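Local coordinates for penicillin-binding protein (Bacillus halodurans, PDB 3TG9), which probably binds penicillin-type beta-lactams through an active-site serine, as other members of the serine beta-lactamase and penicillin-binding protein family do, at residues D82-P87 / G161-S166; G102-F107 / P135-A140; S189-F194 / G228-T233; K200-Y205 / C313-S318. One frame throughout, in Å; residues are numbered along the deposited sequence.

Contact 1 (D82-P87 / G161-S166); sequences DWLDAP and GLVVES
Two first torsions set up this contact: S166 holds OG anti to its backbone N (chi1 -169°), directed at the 82-87 loop, while L84 swings CG beside its own N (chi1 -49°), which places both methyls against the helix. The arrangement is an irregular loop laid along one flank of helix 155-168, in what is probably the all-helical part of the serine beta-lactamase fold. The backbones come nearest at W83 and V163, with CA atoms 6.2 Å apart, and the buried surface totals 277 Å², so the contact is modest and lies near the protein surface.

A single hydrogen bond crosses it, from S166 OG to the carbonyl W83 O at 3.1 Å. The hydroxyl approaches well off the line of that carbonyl, with a C=O...donor angle of 140°, and is tilted somewhat out of its plane. S166 OG also lies in the plane of the W83 indole at its edge, beside CE3. The indole also touches L74 and T78 in the loop and V167, the residue after S166 on the helix.

L84 supplies the apolar half. Its side chain runs at about a right angle to those of L162 and V163: methyl CD2 reaches L162 CB at 3.8 Å, and the branch point CG meets V163 CG2 at 4.0 Å. L159, one turn earlier, extends the helical surface under L84. V163 in turn faces L80 and I65, the latter on helix 58-70. Within 161-166 the nearest atom to L84 is a backbone one, L162 O, 3.7 Å from L84 CD2.

Contact 2 (G102-F107 / P135-A140); sequences GVPDYF and PLFQHA
D105 OD1, in a residue whose backbone C lies against F137 CB, is approached by three backbone N-H groups. F107 N donates to D105 OD1 over 3.1 Å in a nearly straight bond (165°) from well above the carboxylate plane. Because the donor is two residues on from D105, this is an Asx turn. Y106 N adds a weak bond, and A155 N, at the start of helix 155-168, the third. With N154 N on OD2, the carboxylate is held at both oxygens.

P104, just before the turn, and Y106, within it, face 135-140. P104 CG rests 3.2 Å from F137 O, the same carbonyl that closes the type I turn of F137-A140 by accepting from A140 N. Alongside, P104 CB meets A140 CB at 3.5 Å. Y106 CB packs on L136 CB at 3.8 Å. F137 CG stands between backbone N and carbonyl carbon (chi1 68°), which brings ring atom CD1 to 3.5 Å from P104 O, while A155 and L159 line the ring from the helix.

Y106 OH bonds D227, and the D105 side chain lies near, without touching, S55, K58 and Y152, probably of the SxxK and YxN motifs, consistent with a loop pair bordering the active site.

Contact 3 (S189-F194 / G228-T233); sequences SGYFAF and GGAYVT
G190 and Y231 are joined by two backbone hydrogen bonds: Y231 N donates to G190 O at 2.9 Å, and G190 N returns a bond to Y231 O at 3.1 Å. They form one antiparallel hydrogen-bonded pair, a single bridge, with the segment directions 123° apart, so the pairing does not extend into a longer strand pair. G190 is almost fully extended.

Water adds to the backbone pairing. F192 O accepts from two waters: one also donates to G229 O, and the other is bonded to Y231 OH at 2.9 Å. That second water sits over the centre of the F194 ring, at 3.4 Å from its plane. The phenol is therefore tied back to the chain that its own backbone pairs with.

Around this polar line the aromatic groups close in. The F192 and Y231 rings are tilted by 29° and slid apart, their centroids 5.2 Å from each other, so they hardly overlap; F192 CD2 touches Y231 CG at 3.6 Å. F194 runs at about a right angle to Y231 and brings CE1 to 3.4 Å from its OH. A230 CB makes a CH-pi contact over one face of Y191, 3.5 Å from CE1.

S189 OG lies beside V232 and is hydrogen-bonded to D236, whose N is in turn capped by T233 OG1 as helix 234-245 begins. Helix 172-182 covers Y191 through Q173 and V176, and F194 touches Y218 of the second subunit. A230 and V232 make the backbone bonds to I53 and F51, so strand 231-232 pairs with strand 51-52 while Y231 bonds G190.

Contact 4 (K200-Y205 / C313-S318); sequences KTALGY and CANQSS
Where strand 308-314 ends, N315 bends the chain (psi 40°) and presents its carbonyl to 200-205, so that Y205 N donates to N315 O at 3.2 Å. The N-H points nearly straight at the oxygen (168°), although the donor stands above the carbonyl plane. A water accepts from S317 N and donates to the carbonyl of the same Y205, continuing the junction indirectly.

The side chain of N315 makes the other direct bond. With CG between backbone N and carbonyl carbon (chi1 70°), ND2 is brought 2.7 Å from L203 O, which lies in the amide plane. A second bond from ND2 runs to F36 O, while OD1 accepts from S17 and N45; four partners thus fix the rotation of this buried amide.

Y205 lies side by side with N315, the ring and amide planes steeply inclined, and its CD2 edge comes 3.4 Å from N315 ND2. On the apolar side, A202 CB touches N315 CB at 3.9 Å.

The contact thus joins the end of an interior strand of the eight-stranded antiparallel sheet to the chain entering strand 205-207. F51 of strand 51-52 packs against A202 and N315, and W213 of strand 213-215 meets the Y205 ring edge-to-face.

Overall arrangement
Along the chain contact 2 is nested within the loop that contact 1 closes, and both precede contacts 3 and 4, whose segments alternate. Contact 1 uses helix 155-168 and contact 2 packs against it; their centres are about 15 Å apart, and they touch where A86 CB meets Q138 NE2 at 3.6 Å. Contacts 3 and 4, with centres about 12 Å apart, meet where Y231 packs on T201, and both adjoin strand 51-52. Contacts 1 and 4 are on opposite sides of the chain's centre, about 32 Å between centres. The set thus runs from the helical region to the large antiparallel sheet, the two parts between which this family usually holds its active site.

Contact 1 (D82-P87 / G161-S166)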
loop_
_atom_site.group_PDB
_atom_site.type_symbol
_atom_site.label_atom_id
_atom_site.label_comp_id
_atom_site.label_asym_id
_atom_site.label_seq_id
_atom_site.Cartn_x
_atom_site.Cartn_y
_atom_site.Cartn_z
ATOM N N ASP B 82 -13.808 -9.615 -33.385
ATOM C CA ASP B 82 -15.257 -9.543 -33.230
ATOM C C ASP B 82 -15.702 -8.718 -32.024
ATOM O O ASP B 82 -16.742 -8.061 -32.072
ATOM C CB ASP B 82 -15.861 -10.943 -33.133
ATOM C CG ASP B 82 -16.326 -11.476 -34.476
ATOM O OD1 ASP B 82 -15.724 -11.108 -35.510
ATOM O OD2 ASP B 82 -17.296 -12.267 -34.490
ATOM N N TRP B 83 -14.920 -8.751 -30.946
ATOM C CA TRP B 83 -15.361 -8.166 -29.679
ATOM C C TRP B 83 -14.479 -7.042 -29.131
ATOM O O TRP B 83 -14.942 -6.234 -28.328
ATOM C CB TRP B 83 -15.524 -9.258 -28.623
ATOM C CG TRP B 83 -16.662 -10.183 -28.893
ATOM C CD1 TRP B 83 -16.607 -11.387 -29.540
ATOM C CD2 TRP B 83 -18.033 -9.984 -28.528
ATOM N NE1 TRP B 83 -17.861 -11.951 -29.596
ATOM C CE2 TRP B 83 -18.753 -11.111 -28.981
ATOM C CE3 TRP B 83 -18.722 -8.964 -27.861
ATOM C CZ2 TRP B 83 -20.130 -11.246 -28.789
ATOM C CZ3 TRP B 83 -20.091 -9.103 -27.666
ATOM C CH2 TRP B 83 -20.778 -10.234 -28.133
ATOM N N LEU B 84 -13.218 -6.995 -29.554
ATOM C CA LEU B 84 -12.308 -5.944 -29.101
ATOM C C LEU B 84 -11.818 -5.087 -30.269
ATOM O O LEU B 84 -11.664 -5.578 -31.390
ATOM C CB LEU B 84 -11.110 -6.544 -28.357
ATOM C CG LEU B 84 -11.385 -7.576 -27.258
ATOM C CD1 LEU B 84 -10.106 -7.900 -26.499
ATOM C CD2 LEU B 84 -12.456 -7.081 -26.308
ATOM N N ASP B 85 -11.575 -3.807 -29.999
ATOM C CA ASP B 85 -11.056 -2.890 -31.011
ATOM C C ASP B 85 -9.590 -3.177 -31.293
ATOM O O ASP B 85 -9.194 -3.356 -32.443
ATOM C CB ASP B 85 -11.205 -1.432 -30.561
ATOM C CG ASP B 85 -12.651 -0.978 -30.510
ATOM O OD1 ASP B 85 -13.463 -1.481 -31.317
ATOM O OD2 ASP B 85 -12.973 -0.110 -29.665
ATOM N N ALA B 86 -8.785 -3.206 -30.236
ATOM C CA ALA B 86 -7.364 -3.494 -30.379
ATOM C C ALA B 86 -7.185 -4.753 -31.217
ATOM O O ALA B 86 -7.586 -5.839 -30.807
ATOM C CB ALA B 86 -6.714 -3.658 -29.019
ATOM N N PRO B 87 -6.600 -4.600 -32.412
ATOM C CA PRO B 87 -6.453 -5.690 -33.379
ATOM C C PRO B 87 -5.321 -6.638 -33.020
ATOM O O PRO B 87 -4.219 -6.189 -32.697
ATOM C CB PRO B 87 -6.081 -4.949 -34.670
ATOM C CG PRO B 87 -5.372 -3.751 -34.182
ATOM C CD PRO B 87 -6.199 -3.313 -33.002
ATOM N N GLY B 161 -10.363 -11.296 -20.502
ATOM C CA GLY B 161 -11.145 -10.531 -19.545
ATOM C C GLY B 161 -11.933 -9.423 -20.217
ATOM O O GLY B 161 -13.098 -9.178 -19.898
ATOM N N LEU B 162 -11.283 -8.748 -21.159
ATOM C CA LEU B 162 -11.930 -7.701 -21.937
ATOM C C LEU B 162 -13.069 -8.261 -22.793
ATOM O O LEU B 162 -14.063 -7.582 -23.039
ATOM C CB LEU B 162 -10.898 -6.967 -22.794
ATOM C CG LEU B 162 -9.989 -6.092 -21.928
ATOM C CD1 LEU B 162 -8.848 -5.477 -22.723
ATOM C CD2 LEU B 162 -10.818 -5.013 -21.248
ATOM N N VAL B 163 -12.931 -9.504 -23.238
ATOM C CA VAL B 163 -14.007 -10.142 -23.982
ATOM C C VAL B 163 -15.189 -10.419 -23.063
ATOM O O VAL B 163 -16.334 -10.154 -23.419
ATOM C CB VAL B 163 -13.540 -11.438 -24.670
ATOM C CG1 VAL B 163 -14.733 -12.202 -25.224
ATOM C CG2 VAL B 163 -12.536 -11.112 -25.775
ATOM N N VAL B 164 -14.909 -10.932 -21.870
ATOM C CA VAL B 164 -15.968 -11.202 -20.909
ATOM C C VAL B 164 -16.764 -9.941 -20.616
ATOM O O VAL B 164 -17.990 -9.982 -20.509
ATOM C CB VAL B 164 -15.414 -11.776 -19.591
ATOM C CG1 VAL B 164 -16.487 -11.745 -18.501
ATOM C CG2 VAL B 164 -14.907 -13.197 -19.801
ATOM N N GLU B 165 -16.062 -8.817 -20.491
ATOM C CA GLU B 165 -16.698 -7.542 -20.192
ATOM C C GLU B 165 -17.526 -7.071 -21.373
ATOM O O GLU B 165 -18.672 -6.634 -21.219
ATOM C CB GLU B 165 -15.642 -6.482 -19.845
ATOM C CG GLU B 165 -14.960 -6.704 -18.508
ATOM C CD GLU B 165 -14.009 -5.579 -18.124
ATOM O OE1 GLU B 165 -13.575 -4.813 -19.011
ATOM O OE2 GLU B 165 -13.691 -5.470 -16.922
ATOM N N SER B 166 -16.928 -7.167 -22.554
ATOM C CA SER B 166 -17.547 -6.687 -23.782
ATOM C C SER B 166 -18.801 -7.482 -24.128
ATOM O O SER B 166 -19.775 -6.932 -24.648
ATOM C CB SER B 166 -16.541 -6.753 -24.934
ATOM O OG SER B 166 -17.022 -6.071 -26.077
#

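Contact 2 (G102-F107 / P135-A140)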
loop_
_atom_site.group_PDB
_atom_site.type_symbol
_atom_site.label_atom_id
_atom_site.label_comp_id
_atom_site.label_asym_id
_atom_site.label_seq_id
_atom_site.Cartn_x
_atom_site.Cartn_y
_atom_site.Cartn_z
ATOM N N GLY B 102 -0.037 -16.024 -29.755
ATOM C CA GLY B 102 1.079 -15.269 -30.292
ATOM C C GLY B 102 1.107 -13.785 -29.955
ATOM O O GLY B 102 2.046 -13.091 -30.337
ATOM N N VAL B 103 0.090 -13.286 -29.254
ATOM C CA VAL B 103 0.056 -11.869 -28.877
ATOM C C VAL B 103 1.286 -11.471 -28.060
ATOM O O VAL B 103 1.900 -12.317 -27.407
ATOM C CB VAL B 103 -1.218 -11.505 -28.072
ATOM C CG1 VAL B 103 -2.457 -11.749 -28.906
ATOM C CG2 VAL B 103 -1.281 -12.289 -26.765
ATOM N N PRO B 104 1.658 -10.181 -28.103
ATOM C CA PRO B 104 2.736 -9.711 -27.228
ATOM C C PRO B 104 2.235 -9.683 -25.788
ATOM O O PRO B 104 1.040 -9.493 -25.560
ATOM C CB PRO B 104 2.991 -8.290 -27.718
ATOM C CG PRO B 104 1.686 -7.851 -28.296
ATOM C CD PRO B 104 1.033 -9.083 -28.860
ATOM N N ASP B 105 3.141 -9.877 -24.838
ATOM C CA ASP B 105 2.800 -9.922 -23.420
ATOM C C ASP B 105 3.346 -8.656 -22.772
ATOM O O ASP B 105 4.279 -8.049 -23.295
ATOM C CB ASP B 105 3.467 -11.150 -22.802
ATOM C CG ASP B 105 2.794 -11.612 -21.519
ATOM O OD1 ASP B 105 2.046 -10.821 -20.899
ATOM O OD2 ASP B 105 3.029 -12.783 -21.144
ATOM N N TYR B 106 2.776 -8.240 -21.646
ATOM C CA TYR B 106 3.383 -7.147 -20.892
ATOM C C TYR B 106 4.366 -7.705 -19.864
ATOM O O TYR B 106 5.150 -6.968 -19.269
ATOM C CB TYR B 106 2.321 -6.263 -20.232
ATOM C CG TYR B 106 1.571 -6.907 -19.081
ATOM C CD1 TYR B 106 1.925 -6.646 -17.761
ATOM C CD2 TYR B 106 0.502 -7.759 -19.314
ATOM C CE1 TYR B 106 1.239 -7.221 -16.700
ATOM C CE2 TYR B 106 -0.191 -8.341 -18.258
ATOM C CZ TYR B 106 0.184 -8.070 -16.957
ATOM O OH TYR B 106 -0.501 -8.650 -15.913
ATOM N N PHE B 107 4.326 -9.022 -19.682
ATOM C CA PHE B 107 5.184 -9.712 -18.721
ATOM C C PHE B 107 5.436 -11.140 -19.197
ATOM O O PHE B 107 4.700 -12.074 -18.847
ATOM C CB PHE B 107 4.547 -9.708 -17.316
ATOM C CG PHE B 107 5.455 -10.238 -16.232
ATOM C CD1 PHE B 107 6.652 -9.607 -15.943
ATOM C CD2 PHE B 107 5.103 -11.358 -15.492
ATOM C CE1 PHE B 107 7.492 -10.092 -14.949
ATOM C CE2 PHE B 107 5.940 -11.846 -14.495
ATOM C CZ PHE B 107 7.133 -11.209 -14.227
ATOM N N PRO B 135 -2.414 -0.498 -23.001
ATOM C CA PRO B 135 -1.269 0.268 -23.500
ATOM C C PRO B 135 0.052 -0.452 -23.264
ATOM O O PRO B 135 1.010 -0.207 -23.998
ATOM C CB PRO B 135 -1.310 1.548 -22.662
ATOM C CG PRO B 135 -2.720 1.677 -22.231
ATOM C CD PRO B 135 -3.199 0.269 -22.017
ATOM N N LEU B 136 0.098 -1.330 -22.265
ATOM C CA LEU B 136 1.336 -2.014 -21.881
ATOM C C LEU B 136 1.808 -3.062 -22.888
ATOM O O LEU B 136 2.917 -3.590 -22.761
ATOM C CB LEU B 136 1.186 -2.677 -20.504
ATOM C CG LEU B 136 0.814 -1.779 -19.321
ATOM C CD1 LEU B 136 0.742 -2.589 -18.035
ATOM C CD2 LEU B 136 1.810 -0.628 -19.184
ATOM N N PHE B 137 0.979 -3.374 -23.880
ATOM C CA PHE B 137 1.346 -4.424 -24.832
ATOM C C PHE B 137 0.673 -4.322 -26.202
ATOM O O PHE B 137 1.168 -4.893 -27.179
ATOM C CB PHE B 137 1.071 -5.800 -24.220
ATOM C CG PHE B 137 -0.392 -6.105 -24.023
ATOM C CD1 PHE B 137 -1.105 -6.816 -24.983
ATOM C CD2 PHE B 137 -1.051 -5.707 -22.866
ATOM C CE1 PHE B 137 -2.457 -7.109 -24.798
ATOM C CE2 PHE B 137 -2.403 -5.999 -22.672
ATOM C CZ PHE B 137 -3.104 -6.699 -23.637
ATOM N N GLN B 138 -0.445 -3.600 -26.272
ATOM C CA GLN B 138 -1.300 -3.619 -27.458
ATOM C C GLN B 138 -0.597 -3.146 -28.725
ATOM O O GLN B 138 -0.995 -3.514 -29.821
ATOM C CB GLN B 138 -2.575 -2.801 -27.232
ATOM C CG GLN B 138 -2.398 -1.305 -27.431
ATOM C CD GLN B 138 -3.640 -0.519 -27.064
ATOM O OE1 GLN B 138 -3.580 0.410 -26.259
ATOM N NE2 GLN B 138 -4.773 -0.890 -27.647
ATOM N N HIS B 139 0.446 -2.334 -28.574
ATOM C CA HIS B 139 1.157 -1.774 -29.726
ATOM C C HIS B 139 2.402 -2.567 -30.094
ATOM O O HIS B 139 3.102 -2.232 -31.057
ATOM C CB HIS B 139 1.554 -0.322 -29.465
ATOM C CG HIS B 139 0.391 0.600 -29.271
ATOM N ND1 HIS B 139 -0.611 0.739 -30.209
ATOM C CD2 HIS B 139 0.078 1.439 -28.256
ATOM C CE1 HIS B 139 -1.497 1.618 -29.773
ATOM N NE2 HIS B 139 -1.104 2.057 -28.591
ATOM N N ALA B 140 2.690 -3.610 -29.325
ATOM C CA ALA B 140 3.865 -4.426 -29.591
ATOM C C ALA B 140 3.546 -5.473 -30.660
ATOM O O ALA B 140 2.388 -5.859 -30.833
ATOM C CB ALA B 140 4.366 -5.081 -28.306
#

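Contact 3 (S189-F194 / G228-T233)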
loop_
_atom_site.group_PDB
_atom_site.type_symbol
_atom_site.label_atom_id
_atom_site.label_comp_id
_atom_site.label_asym_id
_atom_site.label_seq_id
_atom_site.Cartn_x
_atom_site.Cartn_y
_atom_site.Cartn_z
ATOM N N SER B 189 -14.687 -14.951 -1.088
ATOM C CA SER B 189 -13.720 -14.712 -2.154
ATOM C C SER B 189 -14.062 -13.459 -2.933
ATOM O O SER B 189 -15.225 -13.061 -2.997
ATOM C CB SER B 189 -13.680 -15.902 -3.127
ATOM O OG SER B 189 -13.098 -17.035 -2.513
ATOM N N GLY B 190 -13.048 -12.845 -3.542
ATOM C CA GLY B 190 -13.261 -11.626 -4.302
ATOM C C GLY B 190 -11.998 -11.012 -4.889
ATOM O O GLY B 190 -10.864 -11.430 -4.608
ATOM N N TYR B 191 -12.205 -10.010 -5.730
ATOM C CA TYR B 191 -11.104 -9.260 -6.296
ATOM C C TYR B 191 -10.920 -8.023 -5.437
ATOM O O TYR B 191 -11.442 -6.951 -5.743
ATOM C CB TYR B 191 -11.395 -8.922 -7.757
ATOM C CG TYR B 191 -11.437 -10.162 -8.622
ATOM C CD1 TYR B 191 -10.366 -10.492 -9.433
ATOM C CD2 TYR B 191 -12.535 -11.019 -8.603
ATOM C CE1 TYR B 191 -10.381 -11.624 -10.216
ATOM C CE2 TYR B 191 -12.556 -12.167 -9.394
ATOM C CZ TYR B 191 -11.471 -12.458 -10.197
ATOM O OH TYR B 191 -11.450 -13.590 -10.981
ATOM N N PHE B 192 -10.214 -8.203 -4.324
ATOM C CA PHE B 192 -10.011 -7.133 -3.360
ATOM C C PHE B 192 -8.891 -6.222 -3.835
ATOM O O PHE B 192 -7.951 -6.675 -4.498
ATOM C CB PHE B 192 -9.654 -7.688 -1.975
ATOM C CG PHE B 192 -10.620 -8.711 -1.456
ATOM C CD1 PHE B 192 -11.970 -8.614 -1.744
ATOM C CD2 PHE B 192 -10.177 -9.760 -0.663
ATOM C CE1 PHE B 192 -12.862 -9.554 -1.264
ATOM C CE2 PHE B 192 -11.062 -10.707 -0.182
ATOM C CZ PHE B 192 -12.404 -10.606 -0.480
ATOM N N ALA B 193 -9.000 -4.943 -3.489
ATOM C CA ALA B 193 -7.977 -3.958 -3.809
ATOM C C ALA B 193 -7.195 -3.661 -2.545
ATOM O O ALA B 193 -7.750 -3.702 -1.454
ATOM C CB ALA B 193 -8.609 -2.689 -4.355
ATOM N N PHE B 194 -5.906 -3.365 -2.698
ATOM C CA PHE B 194 -5.019 -3.181 -1.558
ATOM C C PHE B 194 -5.482 -2.049 -0.645
ATOM O O PHE B 194 -5.261 -2.094 0.567
ATOM C CB PHE B 194 -3.589 -2.883 -2.030
ATOM C CG PHE B 194 -2.847 -4.080 -2.565
ATOM C CD1 PHE B 194 -2.727 -5.242 -1.806
ATOM C CD2 PHE B 194 -2.243 -4.034 -3.818
ATOM C CE1 PHE B 194 -2.039 -6.337 -2.296
ATOM C CE2 PHE B 194 -1.548 -5.120 -4.309
ATOM C CZ PHE B 194 -1.444 -6.277 -3.552
ATOM N N GLY B 228 -4.647 -12.663 -13.054
ATOM C CA GLY B 228 -4.205 -13.052 -11.731
ATOM C C GLY B 228 -4.634 -12.117 -10.621
ATOM O O GLY B 228 -5.210 -11.055 -10.863
ATOM N N GLY B 229 -4.373 -12.529 -9.388
ATOM C CA GLY B 229 -4.504 -11.630 -8.260
ATOM C C GLY B 229 -5.791 -11.702 -7.455
ATOM O O GLY B 229 -5.977 -10.884 -6.552
ATOM N N ALA B 230 -6.677 -12.649 -7.765
ATOM C CA ALA B 230 -7.904 -12.797 -6.978
ATOM C C ALA B 230 -7.600 -13.380 -5.599
ATOM O O ALA B 230 -6.527 -13.949 -5.380
ATOM C CB ALA B 230 -8.917 -13.656 -7.704
ATOM N N TYR B 231 -8.545 -13.223 -4.671
ATOM C CA TYR B 231 -8.390 -13.718 -3.305
ATOM C C TYR B 231 -9.406 -14.817 -3.018
ATOM O O TYR B 231 -10.554 -14.720 -3.433
ATOM C CB TYR B 231 -8.601 -12.597 -2.289
ATOM C CG TYR B 231 -7.499 -11.540 -2.220
ATOM C CD1 TYR B 231 -6.536 -11.579 -1.215
ATOM C CD2 TYR B 231 -7.440 -10.498 -3.138
ATOM C CE1 TYR B 231 -5.532 -10.620 -1.130
ATOM C CE2 TYR B 231 -6.426 -9.514 -3.059
ATOM C CZ TYR B 231 -5.484 -9.587 -2.050
ATOM O OH TYR B 231 -4.489 -8.636 -1.944
ATOM N N VAL B 232 -8.981 -15.857 -2.310
ATOM C CA VAL B 232 -9.901 -16.877 -1.832
ATOM C C VAL B 232 -9.383 -17.395 -0.508
ATOM O O VAL B 232 -8.243 -17.115 -0.132
ATOM C CB VAL B 232 -9.991 -18.083 -2.800
ATOM C CG1 VAL B 232 -10.451 -17.641 -4.183
ATOM C CG2 VAL B 232 -8.656 -18.798 -2.873
ATOM N N THR B 233 -10.233 -18.144 0.193
ATOM C CA THR B 233 -9.809 -18.973 1.314
ATOM C C THR B 233 -9.581 -20.376 0.758
ATOM O O THR B 233 -10.118 -20.714 -0.298
ATOM C CB THR B 233 -10.910 -19.074 2.377
ATOM O OG1 THR B 233 -12.080 -19.649 1.786
ATOM C CG2 THR B 233 -11.255 -17.696 2.946
HETATM O O HOH W 1 -7.852 -9.000 -6.237
HETATM O O HOH W 2 -4.986 -6.792 -4.141
#

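Contact 4 (K200-Y205 / C313-S318)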
loop_
_atom_site.group_PDB
_atom_site.type_symbol
_atom_site.label_atom_id
_atom_site.label_comp_id
_atom_site.label_asym_id
_atom_site.label_seq_id
_atom_site.Cartn_x
_atom_site.Cartn_y
_atom_site.Cartn_z
ATOM N N LYS B 200 -9.774 -10.268 7.626
ATOM C CA LYS B 200 -9.424 -11.662 7.381
ATOM C C LYS B 200 -8.823 -11.844 5.989
ATOM O O LYS B 200 -9.222 -12.722 5.217
ATOM C CB LYS B 200 -10.634 -12.569 7.620
ATOM C CG LYS B 200 -11.011 -12.661 9.112
ATOM C CD LYS B 200 -12.028 -13.761 9.427
ATOM C CE LYS B 200 -13.454 -13.212 9.569
ATOM N NZ LYS B 200 -14.146 -13.002 8.260
ATOM N N THR B 201 -7.848 -10.989 5.700
ATOM C CA THR B 201 -7.110 -11.011 4.453
ATOM C C THR B 201 -5.636 -10.918 4.791
ATOM O O THR B 201 -5.229 -10.081 5.581
ATOM C CB THR B 201 -7.474 -9.829 3.548
ATOM O OG1 THR B 201 -8.898 -9.749 3.414
ATOM C CG2 THR B 201 -6.852 -10.009 2.175
ATOM N N ALA B 202 -4.834 -11.794 4.209
ATOM C CA ALA B 202 -3.419 -11.807 4.522
ATOM C C ALA B 202 -2.686 -10.785 3.655
ATOM O O ALA B 202 -3.055 -10.570 2.494
ATOM C CB ALA B 202 -2.844 -13.218 4.316
ATOM N N LEU B 203 -1.675 -10.145 4.239
ATOM C CA LEU B 203 -0.757 -9.291 3.498
ATOM C C LEU B 203 0.317 -10.183 2.883
ATOM O O LEU B 203 0.644 -11.241 3.435
ATOM C CB LEU B 203 -0.124 -8.220 4.407
ATOM C CG LEU B 203 -0.976 -6.974 4.711
ATOM C CD1 LEU B 203 -2.304 -7.374 5.295
ATOM C CD2 LEU B 203 -0.273 -5.998 5.651
ATOM N N GLY B 204 0.853 -9.758 1.742
ATOM C CA GLY B 204 1.854 -10.529 1.035
ATOM C C GLY B 204 3.245 -10.044 1.362
ATOM O O GLY B 204 3.555 -8.872 1.170
ATOM N N TYR B 205 4.081 -10.932 1.881
ATOM C CA TYR B 205 5.399 -10.522 2.338
ATOM C C TYR B 205 6.511 -10.910 1.369
ATOM O O TYR B 205 6.579 -12.054 0.875
ATOM C CB TYR B 205 5.661 -11.035 3.758
ATOM C CG TYR B 205 4.727 -10.397 4.764
ATOM C CD1 TYR B 205 5.070 -9.208 5.402
ATOM C CD2 TYR B 205 3.486 -10.955 5.041
ATOM C CE1 TYR B 205 4.213 -8.605 6.310
ATOM C CE2 TYR B 205 2.616 -10.357 5.944
ATOM C CZ TYR B 205 2.989 -9.178 6.576
ATOM O OH TYR B 205 2.131 -8.580 7.469
ATOM N N CYS B 313 -2.422 -22.241 -0.074
ATOM C CA CYS B 313 -2.337 -20.785 -0.158
ATOM C C CYS B 313 -1.206 -20.298 0.739
ATOM O O CYS B 313 -1.050 -20.780 1.856
ATOM C CB CYS B 313 -3.656 -20.145 0.267
ATOM S SG CYS B 313 -5.067 -20.478 -0.803
ATOM N N ALA B 314 -0.397 -19.367 0.251
ATOM C CA ALA B 314 0.663 -18.798 1.078
ATOM C C ALA B 314 0.845 -17.303 0.840
ATOM O O ALA B 314 0.789 -16.846 -0.305
ATOM C CB ALA B 314 1.966 -19.527 0.850
ATOM N N ASN B 315 1.065 -16.554 1.924
ATOM C CA ASN B 315 1.377 -15.127 1.823
ATOM C C ASN B 315 2.877 -14.874 1.915
ATOM O O ASN B 315 3.321 -13.934 2.558
ATOM C CB ASN B 315 0.570 -14.268 2.825
ATOM C CG ASN B 315 0.994 -14.469 4.286
ATOM O OD1 ASN B 315 1.258 -15.596 4.728
ATOM N ND2 ASN B 315 1.036 -13.364 5.054
ATOM N N GLN B 316 3.642 -15.755 1.277
ATOM C CA GLN B 316 5.071 -15.556 1.055
ATOM C C GLN B 316 5.388 -15.956 -0.383
ATOM O O GLN B 316 4.542 -16.520 -1.084
ATOM C CB GLN B 316 5.903 -16.387 2.024
ATOM C CG GLN B 316 5.751 -17.882 1.822
ATOM C CD GLN B 316 6.544 -18.693 2.833
ATOM O OE1 GLN B 316 6.142 -18.837 3.988
ATOM N NE2 GLN B 316 7.674 -19.246 2.393
ATOM N N SER B 317 6.607 -15.668 -0.820
ATOM C CA SER B 317 6.959 -15.785 -2.234
ATOM C C SER B 317 7.112 -17.218 -2.787
ATOM O O SER B 317 6.804 -17.462 -3.950
ATOM C CB SER B 317 8.197 -14.936 -2.533
ATOM O OG SER B 317 7.891 -13.551 -2.432
ATOM N N SER B 318 7.581 -18.160 -1.972
ATOM C CA SER B 318 7.723 -19.539 -2.430
ATOM C C SER B 318 7.454 -20.555 -1.325
ATOM O O SER B 318 7.430 -20.212 -0.146
ATOM C CB SER B 318 9.113 -19.768 -3.024
ATOM O OG SER B 318 10.111 -19.365 -2.107
HETATM O O HOH W 3 8.415 -14.058 0.775
#